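PDB 3KNZ: putative sugar binding protein from Salmonella enterica subsp. enterica serovar Typhimurium, which probably binds a phosphorylated sugar or related carbohydrate derivative through its SIS domains, and may have sugar isomerase activity like that of glucosamine-6-phosphate synthase. Local coordinates for residues G64-A77 with L169-L183. Residues are numbered along the deposited sequence; the frame is centred on the assembly and turned at random.
Sequences GALTARTFMQRWCA and LMLLALAVAGQQQRL
F71 and W75, one turn apart on helix 59-76, lean on M170, L174 and L183, and with them two nearly parallel helices of the SIS domain close against each other. The axes of 64-76 and 169-179 approach to 8.1 Å and run parallel to within 8°, near enough for knobs-into-holes packing: the methyl of A173 drops among F71, M72, W75 and C76, and L169 sits among G64, A65, A68 and M72. F71 is sandwiched, with W75 CD1 over the centre of one face and the selenium (SE) of M170, a selenomethionine, over the opposite face, offset toward the rim; this Met-aromatic contact puts SE 4.5 Å from the ring centroid. M170 O lies at the ring edge.

R182 belongs to the Schellman motif that ends helix 161-179: its N bonds A177 O, and Q181, with positive phi, is the C-prime residue. Its CB, CG and CD come within 4.2 Å of no atom of 64-77; the chain then bends at chi3 (-62°), bringing the guanidinium to the end of helix 59-76. NE makes a weak bond to Q180 OE1. A77 CB lies over the centre of one guanidinium face, 3.5 Å from CZ. NH1 reaches W75 O only weakly, whereas NH2 bonds W75 O at 2.7 Å; the oxygen lies close to the guanidinium plane, while NH2 stands 42° out of the carbonyl plane. NH2 also bonds Q180 OE1, so the carboxamide helps fix the guanidinium's rotation, and Q180 NE2 is itself held by T46 of helix 36-47.

Beyond the pair, L191 of helix 185-215 touches both W75 and L183, while R74 forms salt bridges with D323 of its own chain and E91 of the second subunit. At the end of the indole, L183 CD1 covers one face, 3.9 Å from W75 CZ3, and R182 O meets the edge.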
ATOM      1  N   GLY A  64       2.321  11.006   5.104  1.00 21.44           N
ATOM      2  CA  GLY A  64       1.938  12.389   4.919  1.00 22.14           C
ATOM      3  C   GLY A  64       1.188  12.558   3.616  1.00 22.49           C
ATOM      4  O   GLY A  64       0.231  13.335   3.537  1.00 22.47           O
ATOM      5  N   ALA A  65       1.633  11.832   2.592  1.00 22.89           N
ATOM      6  CA  ALA A  65       0.980  11.852   1.283  1.00 23.19           C
ATOM      7  C   ALA A  65      -0.413  11.251   1.389  1.00 23.36           C
ATOM      8  O   ALA A  65      -1.381  11.810   0.876  1.00 24.39           O
ATOM      9  CB  ALA A  65       1.805  11.090   0.251  1.00 22.83           C
ATOM     10  N   LEU A  66      -0.527  10.108   2.056  1.00 23.78           N
ATOM     11  CA  LEU A  66      -1.839   9.484   2.220  1.00 23.61           C
ATOM     12  C   LEU A  66      -2.808  10.453   2.910  1.00 24.07           C
ATOM     13  O   LEU A  66      -3.949  10.643   2.464  1.00 24.91           O
ATOM     14  CB  LEU A  66      -1.734   8.176   3.016  1.00 22.64           C
ATOM     15  CG  LEU A  66      -1.040   6.999   2.312  1.00 23.54           C
ATOM     16  CD1 LEU A  66      -0.794   5.850   3.285  1.00 17.24           C
ATOM     17  CD2 LEU A  66      -1.853   6.537   1.102  1.00 17.16           C
ATOM     18  N   THR A  67      -2.329  11.080   3.981  1.00 23.66           N
ATOM     19  CA  THR A  67      -3.124  12.005   4.786  1.00 23.52           C
ATOM     20  C   THR A  67      -3.652  13.228   4.010  1.00 24.19           C
ATOM     21  O   THR A  67      -4.785  13.661   4.230  1.00 24.23           O
ATOM     22  CB  THR A  67      -2.308  12.446   6.031  1.00 23.81           C
ATOM     23  OG1 THR A  67      -2.151  11.323   6.911  1.00 22.44           O
ATOM     24  CG2 THR A  67      -2.993  13.579   6.790  1.00 21.71           C
ATOM     25  N   ALA A  68      -2.849  13.756   3.090  1.00 24.39           N
ATOM     26  CA  ALA A  68      -3.231  14.942   2.307  1.00 24.73           C
ATOM     27  C   ALA A  68      -3.890  14.649   0.946  1.00 24.56           C
ATOM     28  O   ALA A  68      -4.351  15.573   0.269  1.00 24.89           O
ATOM     29  CB  ALA A  68      -1.990  15.843   2.096  1.00 23.52           C
ATOM     30  N   ARG A  69      -3.948  13.384   0.547  1.00 24.14           N
ATOM     31  CA  ARG A  69      -4.475  13.036  -0.777  1.00 24.80           C
ATOM     32  C   ARG A  69      -5.814  13.710  -1.117  1.00 24.58           C
ATOM     33  O   ARG A  69      -5.915  14.439  -2.107  1.00 24.09           O
ATOM     34  CB  ARG A  69      -4.588  11.511  -0.936  1.00 25.34           C
ATOM     35  CG  ARG A  69      -4.873  11.052  -2.378  1.00 26.74           C
ATOM     36  CD  ARG A  69      -4.902   9.524  -2.507  1.00 29.68           C
ATOM     37  NE  ARG A  69      -6.084   8.939  -1.874  1.00 32.21           N
ATOM     38  CZ  ARG A  69      -7.212   8.632  -2.519  1.00 34.61           C
ATOM     39  NH1 ARG A  69      -7.322   8.833  -3.826  1.00 37.33           N
ATOM     40  NH2 ARG A  69      -8.238   8.105  -1.862  1.00 33.71           N
ATOM     41  N   THR A  70      -6.835  13.462  -0.301  1.00 24.70           N
ATOM     42  CA  THR A  70      -8.168  14.022  -0.546  1.00 24.62           C
ATOM     43  C   THR A  70      -8.165  15.538  -0.694  1.00 24.59           C
ATOM     44  O   THR A  70      -8.747  16.073  -1.625  1.00 24.68           O
ATOM     45  CB  THR A  70      -9.130  13.673   0.590  1.00 24.08           C
ATOM     46  OG1 THR A  70      -9.248  12.252   0.680  1.00 26.43           O
ATOM     47  CG2 THR A  70     -10.502  14.287   0.343  1.00 20.11           C
ATOM     48  N   PHE A  71      -7.513  16.220   0.239  1.00 24.88           N
ATOM     49  CA  PHE A  71      -7.462  17.672   0.230  1.00 24.67           C
ATOM     50  C   PHE A  71      -6.832  18.148  -1.061  1.00 24.87           C
ATOM     51  O   PHE A  71      -7.288  19.117  -1.659  1.00 24.67           O
ATOM     52  CB  PHE A  71      -6.666  18.190   1.436  1.00 24.83           C
ATOM     53  CG  PHE A  71      -6.781  19.673   1.643  1.00 23.53           C
ATOM     54  CD1 PHE A  71      -7.903  20.208   2.257  1.00 22.39           C
ATOM     55  CD2 PHE A  71      -5.779  20.527   1.230  1.00 24.68           C
ATOM     56  CE1 PHE A  71      -8.027  21.556   2.453  1.00 22.95           C
ATOM     57  CE2 PHE A  71      -5.896  21.886   1.419  1.00 24.24           C
ATOM     58  CZ  PHE A  71      -7.024  22.402   2.031  1.00 23.66           C
HETATM   59  N   MSE A  72      -5.794  17.450  -1.505  1.00 25.66           N
HETATM   60  CA  MSE A  72      -5.128  17.833  -2.740  1.00 26.93           C
HETATM   61  C   MSE A  72      -5.977  17.600  -3.976  1.00 26.56           C
HETATM   62  O   MSE A  72      -5.980  18.430  -4.885  1.00 25.97           O
HETATM   63  CB  MSE A  72      -3.809  17.101  -2.904  1.00 28.23           C
HETATM   64  CG  MSE A  72      -2.789  17.469  -1.863  1.00 31.11           C
HETATM   65 SE   MSE A  72      -1.051  17.603  -2.718  0.75 44.72          SE
HETATM   66  CE  MSE A  72      -1.488  18.989  -4.002  1.00  4.17           C
ATOM     67  N   GLN A  73      -6.677  16.470  -4.023  1.00 26.67           N
ATOM     68  CA  GLN A  73      -7.542  16.174  -5.159  1.00 27.29           C
ATOM     69  C   GLN A  73      -8.548  17.276  -5.347  1.00 26.58           C
ATOM     70  O   GLN A  73      -8.714  17.798  -6.439  1.00 26.53           O
ATOM     71  CB  GLN A  73      -8.348  14.906  -4.933  1.00 28.27           C
ATOM     72  CG  GLN A  73      -7.611  13.617  -5.048  1.00 31.67           C
ATOM     73  CD  GLN A  73      -8.535  12.447  -4.806  1.00 34.05           C
ATOM     74  OE1 GLN A  73      -8.807  11.662  -5.717  1.00 39.17           O
ATOM     75  NE2 GLN A  73      -9.069  12.356  -3.591  1.00 35.05           N
ATOM     76  N   ARG A  74      -9.225  17.609  -4.261  1.00 26.17           N
ATOM     77  CA  ARG A  74     -10.283  18.602  -4.285  1.00 26.90           C
ATOM     78  C   ARG A  74      -9.810  19.955  -4.798  1.00 26.58           C
ATOM     79  O   ARG A  74     -10.366  20.491  -5.757  1.00 26.72           O
ATOM     80  CB  ARG A  74     -10.868  18.756  -2.878  1.00 26.62           C
ATOM     81  CG  ARG A  74     -12.119  19.615  -2.790  1.00 28.94           C
ATOM     82  CD  ARG A  74     -12.614  19.647  -1.363  1.00 31.83           C
ATOM     83  NE  ARG A  74     -12.873  18.295  -0.888  1.00 33.65           N
ATOM     84  CZ  ARG A  74     -12.864  17.929   0.389  1.00 36.07           C
ATOM     85  NH1 ARG A  74     -12.578  18.809   1.344  1.00 39.50           N
ATOM     86  NH2 ARG A  74     -13.112  16.668   0.718  1.00 34.56           N
ATOM     87  N   TRP A  75      -8.760  20.484  -4.181  1.00 26.27           N
ATOM     88  CA  TRP A  75      -8.290  21.824  -4.510  1.00 26.09           C
ATOM     89  C   TRP A  75      -7.391  21.933  -5.734  1.00 26.15           C
ATOM     90  O   TRP A  75      -7.254  23.015  -6.299  1.00 26.42           O
ATOM     91  CB  TRP A  75      -7.665  22.470  -3.280  1.00 25.63           C
ATOM     92  CG  TRP A  75      -8.706  22.723  -2.234  1.00 26.01           C
ATOM     93  CD1 TRP A  75      -8.827  22.109  -1.024  1.00 25.12           C
ATOM     94  CD2 TRP A  75      -9.820  23.624  -2.338  1.00 26.01           C
ATOM     95  NE1 TRP A  75      -9.928  22.594  -0.355  1.00 25.12           N
ATOM     96  CE2 TRP A  75     -10.552  23.523  -1.142  1.00 24.68           C
ATOM     97  CE3 TRP A  75     -10.253  24.523  -3.322  1.00 26.82           C
ATOM     98  CZ2 TRP A  75     -11.689  24.281  -0.902  1.00 25.31           C
ATOM     99  CZ3 TRP A  75     -11.385  25.271  -3.083  1.00 25.73           C
ATOM    100  CH2 TRP A  75     -12.090  25.146  -1.885  1.00 26.21           C
ATOM    101  N   CYS A  76      -6.784  20.828  -6.148  1.00 26.40           N
ATOM    102  CA  CYS A  76      -5.997  20.821  -7.380  1.00 26.08           C
ATOM    103  C   CYS A  76      -6.928  20.513  -8.546  1.00 24.75           C
ATOM    104  O   CYS A  76      -6.642  20.861  -9.684  1.00 24.65           O
ATOM    105  CB  CYS A  76      -4.879  19.788  -7.320  1.00 26.20           C
ATOM    106  SG  CYS A  76      -3.600  20.164  -6.105  1.00 31.95           S
ATOM    107  N   ALA A  77      -8.050  19.862  -8.245  1.00 24.58           N
ATOM    108  CA  ALA A  77      -9.039  19.499  -9.258  1.00 24.35           C
ATOM    109  C   ALA A  77      -8.439  18.506 -10.244  1.00 24.33           C
ATOM    110  O   ALA A  77      -8.804  18.470 -11.406  1.00 25.01           O
ATOM    111  CB  ALA A  77      -9.538  20.739  -9.977  1.00 23.55           C
ATOM    112  N   LEU A 169       2.044  20.079   1.791  1.00 23.98           N
ATOM    113  CA  LEU A 169       1.234  19.522   0.693  1.00 23.79           C
ATOM    114  C   LEU A 169      -0.108  20.233   0.518  1.00 23.89           C
ATOM    115  O   LEU A 169      -0.560  20.453  -0.608  1.00 24.25           O
ATOM    116  CB  LEU A 169       0.968  18.034   0.929  1.00 23.48           C
ATOM    117  CG  LEU A 169       2.101  17.052   0.654  1.00 22.12           C
ATOM    118  CD1 LEU A 169       1.918  15.769   1.444  1.00 20.91           C
ATOM    119  CD2 LEU A 169       2.227  16.768  -0.847  1.00 17.91           C
HETATM  120  N   MSE A 170      -0.754  20.568   1.632  1.00 24.02           N
HETATM  121  CA  MSE A 170      -2.054  21.256   1.597  1.00 23.79           C
HETATM  122  C   MSE A 170      -1.930  22.687   1.082  1.00 24.66           C
HETATM  123  O   MSE A 170      -2.817  23.183   0.375  1.00 25.10           O
HETATM  124  CB  MSE A 170      -2.720  21.234   2.975  1.00 23.17           C
HETATM  125  CG  MSE A 170      -3.235  19.858   3.384  1.00 21.46           C
HETATM  126 SE   MSE A 170      -4.057  19.861   5.123  0.75 20.80          SE
HETATM  127  CE  MSE A 170      -4.840  18.080   5.109  1.00 12.20           C
ATOM    128  N   LEU A 171      -0.832  23.355   1.429  1.00 24.59           N
ATOM    129  CA  LEU A 171      -0.601  24.712   0.936  1.00 23.70           C
ATOM    130  C   LEU A 171      -0.345  24.698  -0.576  1.00 23.59           C
ATOM    131  O   LEU A 171      -0.722  25.632  -1.282  1.00 23.55           O
ATOM    132  CB  LEU A 171       0.553  25.387   1.682  1.00 23.04           C
ATOM    133  CG  LEU A 171       0.301  25.632   3.175  1.00 22.52           C
ATOM    134  CD1 LEU A 171       1.530  26.286   3.796  1.00 18.76           C
ATOM    135  CD2 LEU A 171      -0.970  26.456   3.422  1.00 16.32           C
ATOM    136  N   LEU A 172       0.294  23.645  -1.079  1.00 23.43           N
ATOM    137  CA  LEU A 172       0.508  23.548  -2.517  1.00 23.71           C
ATOM    138  C   LEU A 172      -0.854  23.499  -3.218  1.00 24.04           C
ATOM    139  O   LEU A 172      -1.075  24.210  -4.199  1.00 24.72           O
ATOM    140  CB  LEU A 172       1.356  22.326  -2.877  1.00 23.42           C
ATOM    141  CG  LEU A 172       1.578  22.088  -4.378  1.00 23.02           C
ATOM    142  CD1 LEU A 172       2.140  23.329  -5.054  1.00 20.20           C
ATOM    143  CD2 LEU A 172       2.489  20.888  -4.622  1.00 20.13           C
ATOM    144  N   ALA A 173      -1.766  22.681  -2.692  1.00 23.77           N
ATOM    145  CA  ALA A 173      -3.115  22.536  -3.247  1.00 23.54           C
ATOM    146  C   ALA A 173      -3.852  23.872  -3.286  1.00 23.96           C
ATOM    147  O   ALA A 173      -4.571  24.165  -4.247  1.00 24.30           O
ATOM    148  CB  ALA A 173      -3.913  21.515  -2.444  1.00 23.23           C
ATOM    149  N   LEU A 174      -3.687  24.673  -2.233  1.00 23.74           N
ATOM    150  CA  LEU A 174      -4.299  26.004  -2.170  1.00 23.17           C
ATOM    151  C   LEU A 174      -3.671  26.945  -3.188  1.00 22.96           C
ATOM    152  O   LEU A 174      -4.350  27.828  -3.729  1.00 23.36           O
ATOM    153  CB  LEU A 174      -4.209  26.587  -0.754  1.00 22.44           C
ATOM    154  CG  LEU A 174      -5.382  26.250   0.175  1.00 24.29           C
ATOM    155  CD1 LEU A 174      -5.983  24.882  -0.108  1.00 24.36           C
ATOM    156  CD2 LEU A 174      -4.985  26.398   1.643  1.00 23.02           C
ATOM    157  N   ALA A 175      -2.377  26.754  -3.450  1.00 22.55           N
ATOM    158  CA  ALA A 175      -1.674  27.560  -4.440  1.00 22.40           C
ATOM    159  C   ALA A 175      -2.206  27.226  -5.836  1.00 22.64           C
ATOM    160  O   ALA A 175      -2.434  28.124  -6.648  1.00 23.21           O
ATOM    161  CB  ALA A 175      -0.172  27.328  -4.361  1.00 21.85           C
ATOM    162  N   VAL A 176      -2.419  25.937  -6.109  1.00 22.23           N
ATOM    163  CA  VAL A 176      -2.947  25.513  -7.404  1.00 22.26           C
ATOM    164  C   VAL A 176      -4.371  26.037  -7.599  1.00 23.22           C
ATOM    165  O   VAL A 176      -4.720  26.519  -8.681  1.00 22.42           O
ATOM    166  CB  VAL A 176      -2.914  23.967  -7.572  1.00 22.27           C
ATOM    167  CG1 VAL A 176      -3.707  23.534  -8.805  1.00 18.57           C
ATOM    168  CG2 VAL A 176      -1.467  23.465  -7.639  1.00 18.72           C
ATOM    169  N   ALA A 177      -5.187  25.950  -6.548  1.00 24.34           N
ATOM    170  CA  ALA A 177      -6.569  26.445  -6.615  1.00 25.58           C
ATOM    171  C   ALA A 177      -6.580  27.963  -6.849  1.00 26.27           C
ATOM    172  O   ALA A 177      -7.436  28.484  -7.569  1.00 26.66           O
ATOM    173  CB  ALA A 177      -7.348  26.077  -5.346  1.00 24.71           C
ATOM    174  N   GLY A 178      -5.622  28.667  -6.255  1.00 26.65           N
ATOM    175  CA  GLY A 178      -5.518  30.109  -6.441  1.00 27.62           C
ATOM    176  C   GLY A 178      -5.179  30.486  -7.873  1.00 28.16           C
ATOM    177  O   GLY A 178      -5.882  31.282  -8.490  1.00 28.54           O
ATOM    178  N   GLN A 179      -4.091  29.925  -8.399  1.00 28.98           N
ATOM    179  CA  GLN A 179      -3.674  30.182  -9.779  1.00 29.89           C
ATOM    180  C   GLN A 179      -4.795  29.937 -10.775  1.00 29.86           C
ATOM    181  O   GLN A 179      -4.984  30.716 -11.706  1.00 30.63           O
ATOM    182  CB  GLN A 179      -2.487  29.297 -10.162  1.00 30.52           C
ATOM    183  CG  GLN A 179      -1.133  29.871  -9.824  1.00 33.69           C
ATOM    184  CD  GLN A 179      -0.700  30.959 -10.795  1.00 37.14           C
ATOM    185  OE1 GLN A 179      -1.158  31.003 -11.937  1.00 38.38           O
ATOM    186  NE2 GLN A 179       0.206  31.828 -10.350  1.00 41.24           N
ATOM    187  N   GLN A 180      -5.542  28.859 -10.572  1.00 29.36           N
ATOM    188  CA  GLN A 180      -6.607  28.483 -11.488  1.00 29.66           C
ATOM    189  C   GLN A 180      -7.928  29.179 -11.160  1.00 29.77           C
ATOM    190  O   GLN A 180      -8.981  28.798 -11.656  1.00 30.08           O
ATOM    191  CB  GLN A 180      -6.744  26.959 -11.488  1.00 30.15           C
ATOM    192  CG  GLN A 180      -5.429  26.281 -11.899  1.00 31.25           C
ATOM    193  CD  GLN A 180      -5.428  24.768 -11.786  1.00 33.11           C
ATOM    194  OE1 GLN A 180      -6.363  24.161 -11.262  1.00 33.30           O
ATOM    195  NE2 GLN A 180      -4.353  24.150 -12.270  1.00 36.35           N
ATOM    196  N   GLN A 181      -7.847  30.214 -10.330  1.00 29.88           N
ATOM    197  CA  GLN A 181      -8.999  31.021  -9.927  1.00 30.08           C
ATOM    198  C   GLN A 181     -10.202  30.217  -9.422  1.00 29.59           C
ATOM    199  O   GLN A 181     -11.349  30.532  -9.753  1.00 28.39           O
ATOM    200  CB  GLN A 181      -9.414  31.966 -11.060  1.00 30.51           C
ATOM    201  CG  GLN A 181      -8.320  32.960 -11.457  1.00 32.55           C
ATOM    202  CD  GLN A 181      -8.836  34.080 -12.342  1.00 36.85           C
ATOM    203  OE1 GLN A 181     -10.040  34.193 -12.585  1.00 41.75           O
ATOM    204  NE2 GLN A 181      -7.928  34.927 -12.816  1.00 40.00           N
ATOM    205  N   ARG A 182      -9.930  29.190  -8.620  1.00 29.18           N
ATOM    206  CA  ARG A 182     -10.986  28.365  -8.024  1.00 29.97           C
ATOM    207  C   ARG A 182     -11.017  28.509  -6.503  1.00 29.88           C
ATOM    208  O   ARG A 182     -11.730  27.782  -5.817  1.00 29.94           O
ATOM    209  CB  ARG A 182     -10.821  26.892  -8.407  1.00 30.52           C
ATOM    210  CG  ARG A 182     -11.134  26.589  -9.872  1.00 33.29           C
ATOM    211  CD  ARG A 182     -10.958  25.110 -10.212  1.00 35.24           C
ATOM    212  NE  ARG A 182      -9.576  24.669 -10.015  1.00 36.28           N
ATOM    213  CZ  ARG A 182      -9.110  24.086  -8.913  1.00 36.00           C
ATOM    214  NH1 ARG A 182      -9.911  23.842  -7.880  1.00 37.17           N
ATOM    215  NH2 ARG A 182      -7.831  23.739  -8.849  1.00 34.85           N
ATOM    216  N   LEU A 183     -10.237  29.453  -5.984  1.00 30.24           N
ATOM    217  CA  LEU A 183     -10.185  29.729  -4.549  1.00 29.98           C
ATOM    218  C   LEU A 183     -10.168  31.244  -4.349  1.00 29.52           C
ATOM    219  O   LEU A 183      -9.116  31.876  -4.469  1.00 29.76           O
ATOM    220  CB  LEU A 183      -8.929  29.118  -3.923  1.00 29.66           C
ATOM    221  CG  LEU A 183      -8.718  29.341  -2.422  1.00 29.98           C
ATOM    222  CD1 LEU A 183      -9.711  28.526  -1.607  1.00 29.11           C
ATOM    223  CD2 LEU A 183      -7.296  28.987  -2.025  1.00 31.04           C
TER